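Local coordinates for protein ANGPTL4 C-terminal chain (Homo sapiens, PDB 6U1U) that forms the fibrinogen-like C-terminal domain of a secreted protein that mediates inactivation of lipoprotein lipase and thereby takes part in regulating triglyceride clearance from blood, at residues Val42-His47 with Thr209-Gln214; Arg55-Tyr60 with Val140-Trp145; Glu76-Ile81 with Val107-Glu112. All blocks are in the same frame, centred on the assembly; numbering follows the deposited sequence.

Interaction 1: Val42-His47 with Thr209-Gln214; sequences VIQRRH and TTMLIQ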
loop_
_atom_site.group_PDB
_atom_site.type_symbol
_atom_site.label_atom_id
_atom_site.label_comp_id
_atom_site.label_asym_id
_atom_site.label_seq_id
_atom_site.Cartn_x
_atom_site.Cartn_y
_atom_site.Cartn_z
ATOM N N VAL A 42 3.117 9.657 2.491
ATOM C CA VAL A 42 1.873 8.887 2.527
ATOM C C VAL A 42 1.641 8.335 1.123
ATOM O O VAL A 42 1.570 9.103 0.162
ATOM C CB VAL A 42 0.684 9.761 2.951
ATOM C CG1 VAL A 42 -0.615 8.913 2.906
ATOM C CG2 VAL A 42 0.933 10.368 4.355
ATOM N N ILE A 43 1.516 7.007 0.991
ATOM C CA ILE A 43 1.329 6.426 -0.335
ATOM C C ILE A 43 -0.088 5.941 -0.577
ATOM O O ILE A 43 -0.430 5.639 -1.738
ATOM C CB ILE A 43 2.343 5.299 -0.611
ATOM C CG1 ILE A 43 2.027 4.041 0.204
ATOM C CG2 ILE A 43 3.746 5.819 -0.315
ATOM C CD1 ILE A 43 2.907 2.787 -0.241
ATOM N N GLN A 44 -0.922 5.891 0.451
ATOM C CA GLN A 44 -2.297 5.437 0.290
ATOM C C GLN A 44 -3.056 5.968 1.492
ATOM O O GLN A 44 -2.514 5.961 2.609
ATOM C CB GLN A 44 -2.364 3.908 0.264
ATOM C CG GLN A 44 -3.788 3.361 -0.072
ATOM C CD GLN A 44 -4.558 2.821 1.145
ATOM O OE1 GLN A 44 -4.401 3.310 2.254
ATOM N NE2 GLN A 44 -5.423 1.810 0.925
ATOM N N ARG A 45 -4.301 6.401 1.267
ATOM C CA ARG A 45 -5.133 6.852 2.384
ATOM C C ARG A 45 -6.591 6.630 2.019
ATOM O O ARG A 45 -7.019 7.011 0.921
ATOM C CB ARG A 45 -4.865 8.352 2.678
ATOM C CG ARG A 45 -5.693 8.920 3.824
ATOM C CD ARG A 45 -5.106 10.286 4.274
ATOM N NE ARG A 45 -5.411 11.285 3.262
ATOM C CZ ARG A 45 -4.840 12.491 3.188
ATOM N NH1 ARG A 45 -3.902 12.843 4.086
ATOM N NH2 ARG A 45 -5.213 13.329 2.225
ATOM N N ARG A 46 -7.330 5.962 2.911
ATOM C CA ARG A 46 -8.774 5.666 2.700
ATOM C C ARG A 46 -9.509 5.934 4.015
ATOM O O ARG A 46 -8.932 5.620 5.076
ATOM C CB ARG A 46 -8.961 4.216 2.242
ATOM C CG ARG A 46 -8.276 3.888 0.923
ATOM C CD ARG A 46 -8.711 2.546 0.363
ATOM N NE ARG A 46 -9.997 2.620 -0.315
ATOM C CZ ARG A 46 -10.609 1.586 -0.880
ATOM N NH1 ARG A 46 -10.050 0.389 -0.850
ATOM N NH2 ARG A 46 -11.778 1.752 -1.474
ATOM N N HIS A 47 -10.733 6.472 3.951
ATOM C CA HIS A 47 -11.448 6.798 5.184
ATOM C C HIS A 47 -12.949 7.006 5.010
ATOM O O HIS A 47 -13.660 7.077 6.021
ATOM C CB HIS A 47 -10.885 8.054 5.857
ATOM C CG HIS A 47 -10.683 9.197 4.924
ATOM N ND1 HIS A 47 -9.434 9.689 4.613
ATOM C CD2 HIS A 47 -11.567 9.934 4.209
ATOM C CE1 HIS A 47 -9.558 10.684 3.750
ATOM N NE2 HIS A 47 -10.842 10.855 3.495
ATOM N N THR A 209 -7.637 3.399 6.327
ATOM C CA THR A 209 -6.299 2.849 6.166
ATOM C C THR A 209 -5.356 3.986 5.805
ATOM O O THR A 209 -5.753 4.945 5.136
ATOM C CB THR A 209 -6.221 1.760 5.049
ATOM O OG1 THR A 209 -6.506 2.349 3.761
ATOM C CG2 THR A 209 -7.238 0.641 5.280
ATOM N N THR A 210 -4.092 3.860 6.220
ATOM C CA THR A 210 -3.034 4.733 5.726
ATOM C C THR A 210 -1.793 3.887 5.546
ATOM O O THR A 210 -1.469 3.078 6.426
ATOM C CB THR A 210 -2.687 5.863 6.716
ATOM O OG1 THR A 210 -3.887 6.497 7.167
ATOM C CG2 THR A 210 -1.822 6.919 6.030
ATOM N N MET A 211 -1.087 4.078 4.437
ATOM C CA MET A 211 0.217 3.439 4.238
ATOM C C MET A 211 1.265 4.523 4.020
ATOM O O MET A 211 1.020 5.484 3.268
ATOM C CB MET A 211 0.193 2.490 3.023
ATOM C CG MET A 211 -0.929 1.459 3.118
ATOM S SD MET A 211 -1.044 0.465 1.609
ATOM C CE MET A 211 0.461 -0.458 1.846
ATOM N N LEU A 212 2.407 4.393 4.697
ATOM C CA LEU A 212 3.445 5.408 4.592
ATOM C C LEU A 212 4.781 4.725 4.359
ATOM O O LEU A 212 4.987 3.607 4.811
ATOM C CB LEU A 212 3.542 6.245 5.877
ATOM C CG LEU A 212 2.190 6.840 6.336
ATOM C CD1 LEU A 212 1.563 5.892 7.363
ATOM C CD2 LEU A 212 2.429 8.217 7.005
ATOM N N ILE A 213 5.701 5.437 3.703
ATOM C CA ILE A 213 7.022 4.879 3.434
ATOM C C ILE A 213 8.098 5.865 3.859
ATOM O O ILE A 213 7.921 7.086 3.782
ATOM C CB ILE A 213 7.152 4.476 1.949
ATOM C CG1 ILE A 213 8.365 3.567 1.751
ATOM C CG2 ILE A 213 7.197 5.681 1.050
ATOM C CD1 ILE A 213 8.056 2.382 0.848
ATOM N N GLN A 214 9.225 5.319 4.329
ATOM C CA GLN A 214 10.387 6.119 4.719
ATOM C C GLN A 214 11.614 5.320 4.327
ATOM O O GLN A 214 11.966 4.347 5.002
ATOM C CB GLN A 214 10.400 6.421 6.215
ATOM C CG GLN A 214 11.584 7.272 6.657
ATOM C CD GLN A 214 11.580 7.419 8.150
ATOM O OE1 GLN A 214 11.988 6.499 8.856
ATOM N NE2 GLN A 214 11.053 8.547 8.658
#

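Interaction 2: Arg55-Tyr60 with Val140-Trp145; sequences RPWEAY and VPFSTW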
loop_
_atom_site.group_PDB
_atom_site.type_symbol
_atom_site.label_atom_id
_atom_site.label_comp_id
_atom_site.label_asym_id
_atom_site.label_seq_id
_atom_site.Cartn_x
_atom_site.Cartn_y
_atom_site.Cartn_z
ATOM N N ARG A 55 -9.459 0.105 -10.190
ATOM C CA ARG A 55 -8.816 0.634 -11.413
ATOM C C ARG A 55 -7.752 -0.306 -11.976
ATOM O O ARG A 55 -7.238 -1.123 -11.261
ATOM C CB ARG A 55 -8.220 2.013 -11.149
ATOM C CG ARG A 55 -9.117 2.927 -10.340
ATOM C CD ARG A 55 -8.873 4.386 -10.599
ATOM N NE ARG A 55 -9.656 5.172 -9.685
ATOM C CZ ARG A 55 -9.869 6.457 -9.806
ATOM N NH1 ARG A 55 -9.347 7.107 -10.826
ATOM N NH2 ARG A 55 -10.607 7.074 -8.918
ATOM N N PRO A 56 -7.397 -0.113 -13.256
ATOM C CA PRO A 56 -6.452 -0.943 -13.958
ATOM C C PRO A 56 -4.996 -0.582 -13.655
ATOM O O PRO A 56 -4.742 0.348 -13.001
ATOM C CB PRO A 56 -6.744 -0.720 -15.446
ATOM C CG PRO A 56 -7.716 0.422 -15.494
ATOM C CD PRO A 56 -7.887 0.956 -14.093
ATOM N N TRP A 57 -4.106 -1.361 -14.244
ATOM C CA TRP A 57 -2.651 -1.240 -14.015
ATOM C C TRP A 57 -2.155 0.194 -14.197
ATOM O O TRP A 57 -1.463 0.673 -13.351
ATOM C CB TRP A 57 -1.909 -2.170 -14.965
ATOM C CG TRP A 57 -0.439 -2.161 -14.726
ATOM C CD1 TRP A 57 0.507 -1.439 -15.378
ATOM C CD2 TRP A 57 0.252 -2.886 -13.704
ATOM N NE1 TRP A 57 1.735 -1.675 -14.837
ATOM C CE2 TRP A 57 1.611 -2.563 -13.811
ATOM C CE3 TRP A 57 -0.149 -3.778 -12.719
ATOM C CZ2 TRP A 57 2.566 -3.116 -12.968
ATOM C CZ3 TRP A 57 0.791 -4.330 -11.898
ATOM C CH2 TRP A 57 2.129 -4.001 -12.020
ATOM N N GLU A 58 -2.526 0.825 -15.297
ATOM C CA GLU A 58 -1.919 2.132 -15.537
ATOM C C GLU A 58 -2.303 3.140 -14.473
ATOM O O GLU A 58 -1.525 4.056 -14.172
ATOM C CB GLU A 58 -2.324 2.658 -16.918
ATOM C CG GLU A 58 -1.603 1.934 -18.079
ATOM C CD GLU A 58 -0.074 2.035 -17.997
ATOM O OE1 GLU A 58 0.439 3.151 -17.759
ATOM O OE2 GLU A 58 0.609 0.994 -18.146
ATOM N N ALA A 59 -3.505 3.014 -13.908
ATOM C CA ALA A 59 -3.903 3.934 -12.855
ATOM C C ALA A 59 -3.140 3.644 -11.572
ATOM O O ALA A 59 -2.795 4.563 -10.825
ATOM C CB ALA A 59 -5.396 3.830 -12.581
ATOM N N TYR A 60 -2.906 2.357 -11.274
ATOM C CA TYR A 60 -2.132 2.059 -10.069
ATOM C C TYR A 60 -0.675 2.440 -10.259
ATOM O O TYR A 60 0.028 2.727 -9.283
ATOM C CB TYR A 60 -2.266 0.560 -9.698
ATOM C CG TYR A 60 -3.461 0.379 -8.791
ATOM C CD1 TYR A 60 -3.345 0.610 -7.404
ATOM C CD2 TYR A 60 -4.701 0.056 -9.303
ATOM C CE1 TYR A 60 -4.443 0.518 -6.558
ATOM C CE2 TYR A 60 -5.808 -0.052 -8.443
ATOM C CZ TYR A 60 -5.663 0.178 -7.076
ATOM O OH TYR A 60 -6.769 0.088 -6.223
ATOM N N VAL A 140 6.782 -10.490 -4.009
ATOM C CA VAL A 140 5.360 -10.552 -4.326
ATOM C C VAL A 140 5.047 -9.440 -5.324
ATOM O O VAL A 140 5.147 -8.262 -4.978
ATOM C CB VAL A 140 4.474 -10.397 -3.075
ATOM C CG1 VAL A 140 3.019 -10.539 -3.447
ATOM C CG2 VAL A 140 4.829 -11.453 -1.993
ATOM N N PRO A 141 4.646 -9.749 -6.549
ATOM C CA PRO A 141 4.327 -8.680 -7.510
ATOM C C PRO A 141 3.012 -7.997 -7.182
ATOM O O PRO A 141 2.126 -8.551 -6.535
ATOM C CB PRO A 141 4.224 -9.419 -8.856
ATOM C CG PRO A 141 3.776 -10.790 -8.476
ATOM C CD PRO A 141 4.489 -11.096 -7.140
ATOM N N PHE A 142 2.888 -6.766 -7.676
ATOM C CA PHE A 142 1.606 -6.077 -7.637
ATOM C C PHE A 142 0.700 -6.605 -8.741
ATOM O O PHE A 142 1.167 -6.881 -9.848
ATOM C CB PHE A 142 1.831 -4.576 -7.843
ATOM C CG PHE A 142 0.713 -3.727 -7.345
ATOM C CD1 PHE A 142 0.654 -3.402 -5.984
ATOM C CD2 PHE A 142 -0.269 -3.242 -8.212
ATOM C CE1 PHE A 142 -0.360 -2.600 -5.499
ATOM C CE2 PHE A 142 -1.305 -2.441 -7.742
ATOM C CZ PHE A 142 -1.351 -2.099 -6.395
ATOM N N SER A 143 -0.613 -6.674 -8.474
ATOM C CA SER A 143 -1.547 -7.155 -9.502
ATOM C C SER A 143 -2.802 -6.294 -9.549
ATOM O O SER A 143 -3.307 -5.847 -8.518
ATOM C CB SER A 143 -1.991 -8.637 -9.252
ATOM O OG SER A 143 -0.898 -9.525 -9.449
ATOM N N THR A 144 -3.331 -6.097 -10.764
ATOM C CA THR A 144 -4.614 -5.447 -11.006
ATOM C C THR A 144 -5.424 -6.385 -11.898
ATOM O O THR A 144 -4.901 -7.384 -12.390
ATOM C CB THR A 144 -4.441 -4.096 -11.731
ATOM O OG1 THR A 144 -3.709 -4.301 -12.959
ATOM C CG2 THR A 144 -3.645 -3.122 -10.839
ATOM N N TRP A 145 -6.705 -6.059 -12.124
ATOM C CA TRP A 145 -7.543 -7.028 -12.836
ATOM C C TRP A 145 -7.036 -7.270 -14.254
ATOM O O TRP A 145 -7.142 -8.395 -14.775
ATOM C CB TRP A 145 -9.006 -6.568 -12.824
ATOM C CG TRP A 145 -9.291 -5.352 -13.602
ATOM C CD1 TRP A 145 -9.391 -4.085 -13.126
ATOM C CD2 TRP A 145 -9.511 -5.269 -15.023
ATOM N NE1 TRP A 145 -9.664 -3.211 -14.153
ATOM C CE2 TRP A 145 -9.738 -3.913 -15.327
ATOM C CE3 TRP A 145 -9.555 -6.209 -16.049
ATOM C CZ2 TRP A 145 -10.017 -3.465 -16.630
ATOM C CZ3 TRP A 145 -9.813 -5.763 -17.352
ATOM C CH2 TRP A 145 -10.047 -4.404 -17.615
HETATM O O HOH W 1 -7.520 -3.736 -10.521
#

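Interaction 3: Glu76-Ile81 with Val107-Glu112; sequences EKVHSI and VHLGGE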
loop_
_atom_site.group_PDB
_atom_site.type_symbol
_atom_site.label_atom_id
_atom_site.label_comp_id
_atom_site.label_asym_id
_atom_site.label_seq_id
_atom_site.Cartn_x
_atom_site.Cartn_y
_atom_site.Cartn_z
ATOM N N GLU A 76 4.883 4.098 -9.642
ATOM C CA GLU A 76 6.117 4.640 -10.216
ATOM C C GLU A 76 6.654 5.759 -9.331
ATOM O O GLU A 76 7.866 5.869 -9.112
ATOM C CB GLU A 76 5.878 5.113 -11.651
ATOM C CG GLU A 76 7.164 5.662 -12.321
ATOM C CD GLU A 76 8.336 4.661 -12.430
ATOM O OE1 GLU A 76 9.475 5.152 -12.612
ATOM O OE2 GLU A 76 8.163 3.412 -12.328
ATOM N N LYS A 77 5.753 6.568 -8.775
ATOM C CA LYS A 77 6.196 7.612 -7.847
ATOM C C LYS A 77 6.781 7.004 -6.584
ATOM O O LYS A 77 7.809 7.467 -6.089
ATOM C CB LYS A 77 5.031 8.534 -7.500
ATOM C CG LYS A 77 4.734 9.555 -8.624
ATOM C CD LYS A 77 3.401 10.332 -8.325
ATOM C CE LYS A 77 3.034 11.210 -9.536
ATOM N NZ LYS A 77 2.354 10.415 -10.599
ATOM N N VAL A 78 6.146 5.967 -6.042
ATOM C CA VAL A 78 6.699 5.345 -4.836
ATOM C C VAL A 78 8.081 4.754 -5.112
ATOM O O VAL A 78 9.010 4.927 -4.323
ATOM C CB VAL A 78 5.735 4.277 -4.293
ATOM C CG1 VAL A 78 6.348 3.598 -3.040
ATOM C CG2 VAL A 78 4.449 4.962 -3.911
ATOM N N HIS A 79 8.238 4.049 -6.231
ATOM C CA HIS A 79 9.543 3.482 -6.518
ATOM C C HIS A 79 10.570 4.570 -6.811
ATOM O O HIS A 79 11.755 4.380 -6.530
ATOM C CB HIS A 79 9.458 2.494 -7.697
ATOM C CG HIS A 79 10.789 1.904 -8.041
ATOM N ND1 HIS A 79 11.559 2.372 -9.085
ATOM C CD2 HIS A 79 11.526 0.956 -7.416
ATOM C CE1 HIS A 79 12.703 1.705 -9.110
ATOM N NE2 HIS A 79 12.707 0.843 -8.108
ATOM N N SER A 80 10.157 5.721 -7.346
ATOM C CA SER A 80 11.158 6.775 -7.529
ATOM C C SER A 80 11.676 7.269 -6.187
ATOM O O SER A 80 12.853 7.669 -6.076
ATOM C CB SER A 80 10.589 7.933 -8.361
ATOM O OG SER A 80 9.713 8.733 -7.609
ATOM N N ILE A 81 10.838 7.204 -5.165
ATOM C CA ILE A 81 11.245 7.608 -3.823
ATOM C C ILE A 81 12.119 6.543 -3.173
ATOM O O ILE A 81 13.152 6.861 -2.576
ATOM C CB ILE A 81 10.000 7.925 -2.969
ATOM C CG1 ILE A 81 9.315 9.182 -3.489
ATOM C CG2 ILE A 81 10.367 8.068 -1.473
ATOM C CD1 ILE A 81 7.875 9.367 -2.900
ATOM N N VAL A 107 10.949 -3.189 4.022
ATOM C CA VAL A 107 10.736 -3.768 2.692
ATOM C C VAL A 107 11.740 -3.193 1.703
ATOM O O VAL A 107 12.327 -2.132 1.922
ATOM C CB VAL A 107 9.297 -3.507 2.150
ATOM C CG1 VAL A 107 8.256 -3.976 3.162
ATOM C CG2 VAL A 107 9.089 -2.001 1.856
ATOM N N HIS A 108 11.898 -3.896 0.574
ATOM C CA HIS A 108 12.371 -3.288 -0.657
ATOM C C HIS A 108 11.242 -3.306 -1.677
ATOM O O HIS A 108 10.342 -4.155 -1.620
ATOM C CB HIS A 108 13.595 -4.040 -1.228
ATOM C CG HIS A 108 14.837 -3.873 -0.408
ATOM N ND1 HIS A 108 15.058 -4.565 0.763
ATOM C CD2 HIS A 108 15.932 -3.098 -0.600
ATOM C CE1 HIS A 108 16.243 -4.227 1.257
ATOM N NE2 HIS A 108 16.785 -3.324 0.458
ATOM N N LEU A 109 11.303 -2.380 -2.628
ATOM C CA LEU A 109 10.270 -2.287 -3.656
ATOM C C LEU A 109 10.953 -2.287 -5.004
ATOM O O LEU A 109 11.759 -1.388 -5.286
ATOM C CB LEU A 109 9.439 -1.021 -3.507
ATOM C CG LEU A 109 8.390 -0.803 -4.612
ATOM C CD1 LEU A 109 7.261 -1.852 -4.462
ATOM C CD2 LEU A 109 7.787 0.597 -4.560
ATOM N N GLY A 110 10.611 -3.251 -5.844
ATOM C CA GLY A 110 11.163 -3.263 -7.181
ATOM C C GLY A 110 10.464 -2.289 -8.123
ATOM O O GLY A 110 9.385 -1.768 -7.846
ATOM N N GLY A 111 11.106 -2.032 -9.266
ATOM C CA GLY A 111 10.535 -1.181 -10.287
ATOM C C GLY A 111 9.548 -1.910 -11.191
ATOM O O GLY A 111 9.147 -3.052 -10.948
ATOM N N GLU A 112 9.164 -1.226 -12.279
ATOM C CA GLU A 112 8.083 -1.792 -13.098
ATOM C C GLU A 112 8.528 -3.082 -13.774
ATOM O O GLU A 112 7.689 -3.950 -14.038
ATOM C CB GLU A 112 7.563 -0.815 -14.175
ATOM C CG GLU A 112 6.212 -1.339 -14.744
ATOM C CD GLU A 112 5.527 -0.485 -15.823
ATOM O OE1 GLU A 112 4.340 -0.801 -16.123
ATOM O OE2 GLU A 112 6.162 0.450 -16.384
HETATM O O HOH W 2 10.079 1.672 -12.299
#

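Interaction 1: Val42-His47 with Thr209-Gln214
Met211 is met by two consecutive residues of the neighbouring antiparallel strand, Ile43 and Gln44: a classic beta bulge, which moves the register by one residue. Met211 O takes a firm bond from Ile43 N (2.8 Å) and a weak one from Gln44 N, while Met211 N returns a nearly straight bond to Gln44 O. Beyond the bulge Arg46 and Thr209 form a regular hydrogen-bonded pair. Their face also carries a side-chain bond: Thr209 OG1 donates to Gln44 OE1 over 2.8 Å, in the plane of the amide and on a lone pair. The Gln44 chain, bent at chi2 (-104°), brings its amide up to Thr209 OG1, and Asn176 OD1 takes a hydrogen bond from NE2 and helps fix the amide's rotation. Met211 lies on the same face, its SD 3.9 Å from Gln44 CB and its side chain about 5 Å from the bound palmitic acid. On the other face Val42 and Leu212 run side by side; Val42 CG2 lies 3.7 Å from Leu212 CD2. Both strands belong to the central antiparallel sheet of the fibrinogen-like domain, where strand 38-46 also pairs with strands 28-35 and 71-72, and strand 208-215 with strand 87-94.

Interaction 2: Arg55-Tyr60 with Val140-Trp145
Thr144, Trp57 and Phe142 carry most of this contact, in which the start of helix 57-62 meets an irregular loop. Thr144 points toward the helix and divides its two branches between different neighbours. Its OG1, set between the backbone N and the carbonyl carbon (chi1 56°), lies 3.4 Å from Trp57 CB and close to the plane of the indole, at its edge. The same oxygen is near Trp57 N, but the angle is too poor for a hydrogen bond; both atoms instead bond to Asp146 OD1, which therefore ties the loop to the first turn of the helix. The methyl CG2 of Thr144 rests 3.7 Å from Tyr60 CD2.

Trp57, with CG anti to the backbone N (chi1 -176°), sends its six-membered ring along the loop. CZ3 comes within 3.3 Å of Phe142 O, again edge-on, and meets the rim of the Phe142 ring at CD2, 4.0 Å away. Phe142 reaches past this edge to Tyr60: its CZ is 3.5 Å from Tyr60 CD1, the rings oblique with planes at 46°. Trp166 meets Phe142 edge-to-face, and Trp72 and Phe64 do the same to Tyr60, which makes the pair part of an aromatic cluster.

At the outer end exposed Trp145 leans its pyrrole side on Pro56, the N-cap residue, with NE1 3.9 Å from Pro56 CA. One water there accepts from Trp145 N and donates to Arg55 O at 2.7 Å. With no direct hydrogen bond between the segments, the contact depends on aromatic and methyl packing, and its polar coupling passes through Asp146 and a water.

Interaction 3: Glu76-Ile81 with Val107-Glu112
Gly111 lies beside His79, their CA atoms 6.1 Å apart, where the chain has left strand 100-109 and passes along helix 75-82. Gly111, without a side chain, brings its backbone over the imidazole: Gly111 CA sits 3.6 Å from the centroid of the His79 ring, only 6° off the normal, in a CH-pi contact. Gly111 N is over the same ring but makes no hydrogen bond to it. His79 reaches this segment because CG is anti to the backbone N (chi1 179°), which extends the ring away from the helix. Its CD2 edge meets Leu109 O at 3.2 Å, near the ring plane, so that one imidazole touches the end of the strand by its edge and the following loop by its face.

Leu109 points toward the helix and inserts CD2 beside Val78, 3.7 Å from CG1, the two side chains crossing at about a right angle; the same methyl touches His79 CB at 4.0 Å. Gly110 O, buried here, has no polar partner in the model. Toward Glu112 the link is made by water: one molecule donates to Glu76 OE2 (2.6 Å) and accepts from Glu112 N (3.0 Å). Glu76 OE2 and Glu112 OE2 stand 5.4 Å apart, a like-charge proximity probably eased by the salt bridge of Glu112 to Lys61 and the hydrogen bond between Tyr116 OH and Glu76.

On other sides the helix packs on strands 28-35 and 38-46 of the same sheet: Lys77, Ser80 and Ile81 rest on Phe28, and Val78 and Ile81 on strand 38-46. Strand 100-109 itself pairs with strands 87-94 and 118-120, and its Val107 touches the palmitic acid.

All three contacts are buried, interaction 1 nearest the centre of the chain; only interaction 2 includes an exposed residue among those that touch, Trp145. Interaction 1 is a strand pair joined by backbone hydrogen bonds, while interactions 2 and 3 have no direct hydrogen bonds between their segments, each using a bridging water instead. Aromatic packing dominates interaction 2, whereas a histidine face on glycine backbone marks interaction 3. Interactions 1 and 3 reach the same sheet and meet where Ile43 CG2 packs 3.8 Å from Val78 CG2. Interactions 2 and 3 are joined by a probable hydrogen bond from Trp57 NE1 to Glu112 OE1 (3.0 Å). Interactions 1 and 2 do not touch, their nearest atoms about 6 Å apart.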